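Local coordinates for protein lipolytic enzyme (Clostridium thermocellum, PDB 2VPT) that removes acetyl groups from xylan, serving as the catalytic domain of a cellulosomal family 3 carbohydrate esterase of the SGNH-hydrolase clan, at residues 123-128 with 140-145; 84-89 with 197-202. One frame throughout, in Å; residues are numbered along the deposited sequence.

Contact 1: residues 123-128 with 140-145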
loop_
_atom_site.group_PDB
_atom_site.type_symbol
_atom_site.label_atom_id
_atom_site.label_comp_id
_atom_site.label_asym_id
_atom_site.label_seq_id
_atom_site.Cartn_x
_atom_site.Cartn_y
_atom_site.Cartn_z
ATOM N N LEU A 123 12.580 20.731 -5.215
ATOM C CA LEU A 123 12.156 20.023 -4.005
ATOM C C LEU A 123 11.097 20.803 -3.244
ATOM O O LEU A 123 11.245 21.993 -2.984
ATOM C CB LEU A 123 13.373 19.772 -3.099
ATOM C CG LEU A 123 13.131 19.053 -1.766
ATOM C CD1 LEU A 123 12.618 17.618 -1.936
ATOM C CD2 LEU A 123 14.414 19.034 -0.916
ATOM N N PHE A 124 10.012 20.122 -2.911
ATOM C CA PHE A 124 8.974 20.626 -2.027
ATOM C C PHE A 124 9.011 19.830 -0.742
ATOM O O PHE A 124 9.105 18.607 -0.772
ATOM C CB PHE A 124 7.600 20.494 -2.688
ATOM C CG PHE A 124 7.416 21.396 -3.868
ATOM C CD1 PHE A 124 6.991 22.685 -3.683
ATOM C CD2 PHE A 124 7.716 20.980 -5.152
ATOM C CE1 PHE A 124 6.826 23.543 -4.748
ATOM C CE2 PHE A 124 7.559 21.845 -6.231
ATOM C CZ PHE A 124 7.108 23.124 -6.017
ATOM N N VAL A 125 8.950 20.540 0.381
ATOM C CA VAL A 125 8.987 19.942 1.713
ATOM C C VAL A 125 7.730 20.349 2.458
ATOM O O VAL A 125 7.476 21.546 2.625
ATOM C CB VAL A 125 10.234 20.386 2.489
ATOM C CG1 VAL A 125 10.219 19.780 3.901
ATOM C CG2 VAL A 125 11.505 19.966 1.725
ATOM N N ALA A 126 6.963 19.361 2.919
ATOM C CA ALA A 126 5.705 19.583 3.625
ATOM C C ALA A 126 5.805 19.411 5.139
ATOM O O ALA A 126 6.581 18.588 5.632
ATOM C CB ALA A 126 4.642 18.633 3.097
ATOM N N ASP A 127 5.002 20.183 5.868
ATOM C CA ASP A 127 4.669 19.837 7.247
ATOM C C ASP A 127 3.389 18.982 7.302
ATOM O O ASP A 127 2.896 18.551 6.249
ATOM C CB ASP A 127 4.657 21.075 8.164
ATOM C CG ASP A 127 3.488 22.001 7.946
ATOM O OD1 ASP A 127 2.684 21.786 7.022
ATOM O OD2 ASP A 127 3.379 22.969 8.745
ATOM N N TYR A 128 2.881 18.691 8.496
ATOM C CA TYR A 128 1.755 17.785 8.687
ATOM C C TYR A 128 0.474 18.507 9.071
ATOM O O TYR A 128 0.484 19.567 9.694
ATOM C CB TYR A 128 2.089 16.749 9.779
ATOM C CG TYR A 128 3.102 15.717 9.356
ATOM C CD1 TYR A 128 2.708 14.438 9.042
ATOM C CD2 TYR A 128 4.465 16.019 9.283
ATOM C CE1 TYR A 128 3.636 13.474 8.664
ATOM C CE2 TYR A 128 5.385 15.068 8.895
ATOM C CZ TYR A 128 4.961 13.797 8.569
ATOM O OH TYR A 128 5.896 12.841 8.197
ATOM N N ALA A 140 6.574 23.059 13.690
ATOM C CA ALA A 140 7.164 24.355 14.001
ATOM C C ALA A 140 8.547 24.545 13.418
ATOM O O ALA A 140 8.912 25.663 13.055
ATOM C CB ALA A 140 7.217 24.563 15.512
ATOM N N VAL A 141 9.358 23.490 13.361
ATOM C CA VAL A 141 10.753 23.635 12.920
ATOM C C VAL A 141 10.956 23.656 11.406
ATOM O O VAL A 141 11.992 24.105 10.921
ATOM C CB VAL A 141 11.689 22.556 13.535
ATOM C CG1 VAL A 141 11.514 22.508 15.066
ATOM C CG2 VAL A 141 11.479 21.185 12.909
ATOM N N ILE A 142 9.967 23.198 10.640
ATOM C CA ILE A 142 10.181 22.971 9.218
ATOM C C ILE A 142 10.331 24.255 8.378
ATOM O O ILE A 142 11.236 24.329 7.562
ATOM C CB ILE A 142 9.084 22.043 8.664
ATOM C CG1 ILE A 142 9.187 20.665 9.336
ATOM C CG2 ILE A 142 9.228 21.889 7.141
ATOM C CD1 ILE A 142 8.058 19.711 8.994
ATOM N N PRO A 143 9.449 25.262 8.579
ATOM C CA PRO A 143 9.600 26.458 7.729
ATOM C C PRO A 143 10.976 27.128 7.788
ATOM O O PRO A 143 11.489 27.597 6.777
ATOM C CB PRO A 143 8.523 27.409 8.247
ATOM C CG PRO A 143 7.637 26.633 9.092
ATOM C CD PRO A 143 8.285 25.355 9.467
ATOM N N GLY A 144 11.576 27.181 8.980
ATOM C CA GLY A 144 12.887 27.797 9.125
ATOM C C GLY A 144 13.996 27.027 8.443
ATOM O O GLY A 144 14.909 27.609 7.864
ATOM N N ILE A 145 13.902 25.695 8.478
ATOM C CA ILE A 145 14.878 24.859 7.809
ATOM C C ILE A 145 14.800 25.098 6.299
ATOM O O ILE A 145 15.811 25.273 5.623
ATOM C CB ILE A 145 14.647 23.354 8.107
ATOM C CG1 ILE A 145 14.982 23.043 9.573
ATOM C CG2 ILE A 145 15.470 22.489 7.192
ATOM C CD1 ILE A 145 14.287 21.800 10.085
#
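I142, on helix 142-151, presses its branched side chain against V125 and D127 where strand 122-126 runs out into a loop. This is a small instance of how the layers of an alpha/beta/alpha sandwich are joined: one isoleucine supplies most of the helix surface involved. Its two branches divide the work. CG2 approaches V125 from the helix side, 4.0 Å from CG1 of that valine, while the outer carbon goes to the end of the strand. With chi2 at 173° the chain from CB is extended, and CD1 of I142 arrives 3.8 Å from CB of D127 and equally close to the backbone O of A126. The aspartate thus offers carbon, not charge. Its carboxylate is turned elsewhere, OD2 being hydrogen-bonded to OG of S162, and F158 of strand 156-159 flanks both D127 and I142. Strand alternation sends the neighbouring side chains F124 and A126 to W191 of helix 181-203, on the other layer. No hydrogen bond crosses between the two segments, so the contact depends on burial and close fit, methyl against methyl at V125 and methyl against CB and a carbonyl oxygen at the strand end.

Contact 2: residues 84-89 with 197-202; sequences PDVVFL and DILRAL
F88 meets L199 with the edge of its ring: CD1 of the leucine lies near the ring plane, 4.4 Å from CZ, so this is a light touch at the rim of the phenyl group. The same ring stacks with W191, two turns earlier in helix 181-203, and I8 and L31 also touch it. The example illustrates the helix-on-sheet layering of the SGNH-hydrolase fold, an alpha/beta/alpha sandwich. A second flat group, the guanidinium of R200, takes OD1 of D197 at its edge and in its plane, with NH2 3.1 Å from that oxygen. The carboxylate, by contrast, is approached from above its own plane, by 39°. R200 is modelled in two conformers, so this bridge within the helix is doubtful, and it has no part in the contact across to the strand. The last helix of the domain lies over the parallel strand 86-90 and runs almost antiparallel to it, at 162°, with segment axes 11.7 Å apart. Two leucines three residues apart, L199 and L202, share one face of the helix and converge on V86. Valine's chi1 of 178° sets CG1 opposite the backbone N, and it is the other methyl, CG2, that receives both leucines. I6 and F124, from the strands on either side, also touch V86. CD2 of L199 comes to 3.8 Å from CG2 of V86, whereas CD1 of L202 presses on the same methyl at 3.5 Å, tighter than usual carbon contact.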
loop_
_atom_site.group_PDB
_atom_site.type_symbol
_atom_site.label_atom_id
_atom_site.label_comp_id
_atom_site.label_asym_id
_atom_site.label_seq_id
_atom_site.Cartn_x
_atom_site.Cartn_y
_atom_site.Cartn_z
ATOM N N PRO A 84 13.640 11.922 -11.118
ATOM C CA PRO A 84 12.527 12.851 -11.141
ATOM C C PRO A 84 12.962 14.294 -11.388
ATOM O O PRO A 84 14.073 14.676 -11.033
ATOM C CB PRO A 84 11.967 12.739 -9.725
ATOM C CG PRO A 84 13.138 12.346 -8.906
ATOM C CD PRO A 84 13.926 11.438 -9.759
ATOM N N ASP A 85 12.064 15.078 -11.958
ATOM C CA ASP A 85 12.256 16.527 -12.085
ATOM C C ASP A 85 11.945 17.243 -10.771
ATOM O O ASP A 85 12.543 18.267 -10.443
ATOM C CB ASP A 85 11.366 17.067 -13.202
ATOM C CG ASP A 85 11.651 16.413 -14.528
ATOM O OD1 ASP A 85 12.816 16.485 -14.964
ATOM O OD2 ASP A 85 10.731 15.818 -15.118
ATOM N N VAL A 86 11.013 16.679 -10.005
ATOM C CA VAL A 86 10.478 17.283 -8.801
ATOM C C VAL A 86 10.319 16.173 -7.764
ATOM O O VAL A 86 9.937 15.042 -8.104
ATOM C CB VAL A 86 9.083 17.906 -9.072
ATOM C CG1 VAL A 86 8.469 18.505 -7.820
ATOM C CG2 VAL A 86 9.161 18.981 -10.167
ATOM N N VAL A 87 10.618 16.498 -6.509
ATOM C CA VAL A 87 10.378 15.619 -5.381
ATOM C C VAL A 87 9.403 16.305 -4.439
ATOM O O VAL A 87 9.582 17.477 -4.109
ATOM C CB VAL A 87 11.698 15.281 -4.638
ATOM C CG1 VAL A 87 11.425 14.540 -3.327
ATOM C CG2 VAL A 87 12.599 14.491 -5.549
ATOM N N PHE A 88 8.377 15.568 -4.011
ATOM C CA PHE A 88 7.440 16.000 -2.998
ATOM C C PHE A 88 7.805 15.239 -1.731
ATOM O O PHE A 88 7.472 14.056 -1.603
ATOM C CB PHE A 88 5.992 15.647 -3.366
ATOM C CG PHE A 88 5.370 16.458 -4.477
ATOM C CD1 PHE A 88 5.906 17.639 -4.954
ATOM C CD2 PHE A 88 4.169 16.015 -5.017
ATOM C CE1 PHE A 88 5.247 18.359 -5.961
ATOM C CE2 PHE A 88 3.518 16.730 -6.022
ATOM C CZ PHE A 88 4.060 17.899 -6.474
ATOM N N LEU A 89 8.485 15.897 -0.798
ATOM C CA LEU A 89 8.981 15.233 0.409
ATOM C C LEU A 89 8.079 15.552 1.601
ATOM O O LEU A 89 7.824 16.710 1.914
ATOM C CB LEU A 89 10.424 15.684 0.678
ATOM C CG LEU A 89 11.103 15.059 1.894
ATOM C CD1 LEU A 89 11.275 13.559 1.705
ATOM C CD2 LEU A 89 12.438 15.715 2.166
ATOM N N ASP A 197 2.309 27.009 -9.620
ATOM C CA ASP A 197 3.045 28.024 -10.360
ATOM C C ASP A 197 4.436 27.554 -10.747
ATOM O O ASP A 197 4.880 27.758 -11.861
ATOM C CB ASP A 197 3.076 29.334 -9.574
ATOM C CG ASP A 197 1.688 29.940 -9.430
ATOM O OD1 ASP A 197 1.005 30.093 -10.461
ATOM O OD2 ASP A 197 1.259 30.244 -8.300
ATOM N N ILE A 198 5.131 26.885 -9.826
ATOM C CA ILE A 198 6.446 26.370 -10.127
ATOM C C ILE A 198 6.370 25.248 -11.175
ATOM O O ILE A 198 7.203 25.156 -12.078
ATOM C CB ILE A 198 7.149 25.897 -8.830
ATOM C CG1 ILE A 198 7.518 27.139 -7.982
ATOM C CG2 ILE A 198 8.354 25.052 -9.173
ATOM C CD1 ILE A 198 7.659 26.904 -6.476
ATOM N N LEU A 199 5.367 24.381 -11.051
ATOM C CA LEU A 199 5.199 23.293 -12.012
ATOM C C LEU A 199 4.904 23.802 -13.415
ATOM O O LEU A 199 5.482 23.305 -14.373
ATOM C CB LEU A 199 4.116 22.310 -11.554
ATOM C CG LEU A 199 4.468 21.486 -10.309
ATOM C CD1 LEU A 199 3.272 20.654 -9.869
ATOM C CD2 LEU A 199 5.718 20.625 -10.506
ATOM N N ARG A 200 4.015 24.789 -13.520
ATOM C CA ARG A 200 3.724 25.387 -14.822
ATOM C C ARG A 200 4.982 26.004 -15.437
ATOM O O ARG A 200 5.209 25.873 -16.637
ATOM C CB ARG A 200 2.583 26.405 -14.717
ATOM C CG ARG A 200 1.216 25.752 -14.587
ATOM C CD ARG A 200 0.068 26.729 -14.803
ATOM N NE ARG A 200 -0.121 27.638 -13.670
ATOM C CZ ARG A 200 -1.280 27.867 -13.048
ATOM N NH1 ARG A 200 -2.403 27.257 -13.412
ATOM N NH2 ARG A 200 -1.315 28.718 -12.032
ATOM N N ALA A 201 5.817 26.640 -14.616
ATOM C CA ALA A 201 7.083 27.202 -15.112
ATOM C C ALA A 201 8.030 26.117 -15.615
ATOM O O ALA A 201 8.634 26.255 -16.678
ATOM C CB ALA A 201 7.751 28.047 -14.042
ATOM N N LEU A 202 8.157 25.022 -14.864
ATOM C CA LEU A 202 8.988 23.896 -15.291
ATOM C C LEU A 202 8.485 23.277 -16.599
ATOM O O LEU A 202 9.286 22.854 -17.433
ATOM C CB LEU A 202 9.039 22.800 -14.211
ATOM C CG LEU A 202 9.862 23.072 -12.955
ATOM C CD1 LEU A 202 9.660 21.951 -11.930
ATOM C CD2 LEU A 202 11.336 23.225 -13.283
#

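Contacts 1 and 2 lie 16 Å apart between centres and draw on neighbouring parallel strands of one sheet, covered by helices from its two faces. The strands are joined directly: F124 N to V87 O at 2.9 Å and F124 O to L89 N at 2.8 Å are probable hydrogen bonds. F124 belongs to contact 1's strand, yet its CD2 lies 3.7 Å from CE1 of F88, under the helix of contact 2. Towards the other end of contact 1, the OH of Y128 is hydrogen-bonded to OD2 of D13, next to S14, which with H178 and D175 probably forms the catalytic triad. The calcium ion, bound by D43, F44, D57 and D59, lies about 12 Å from the F88 side chain of contact 2.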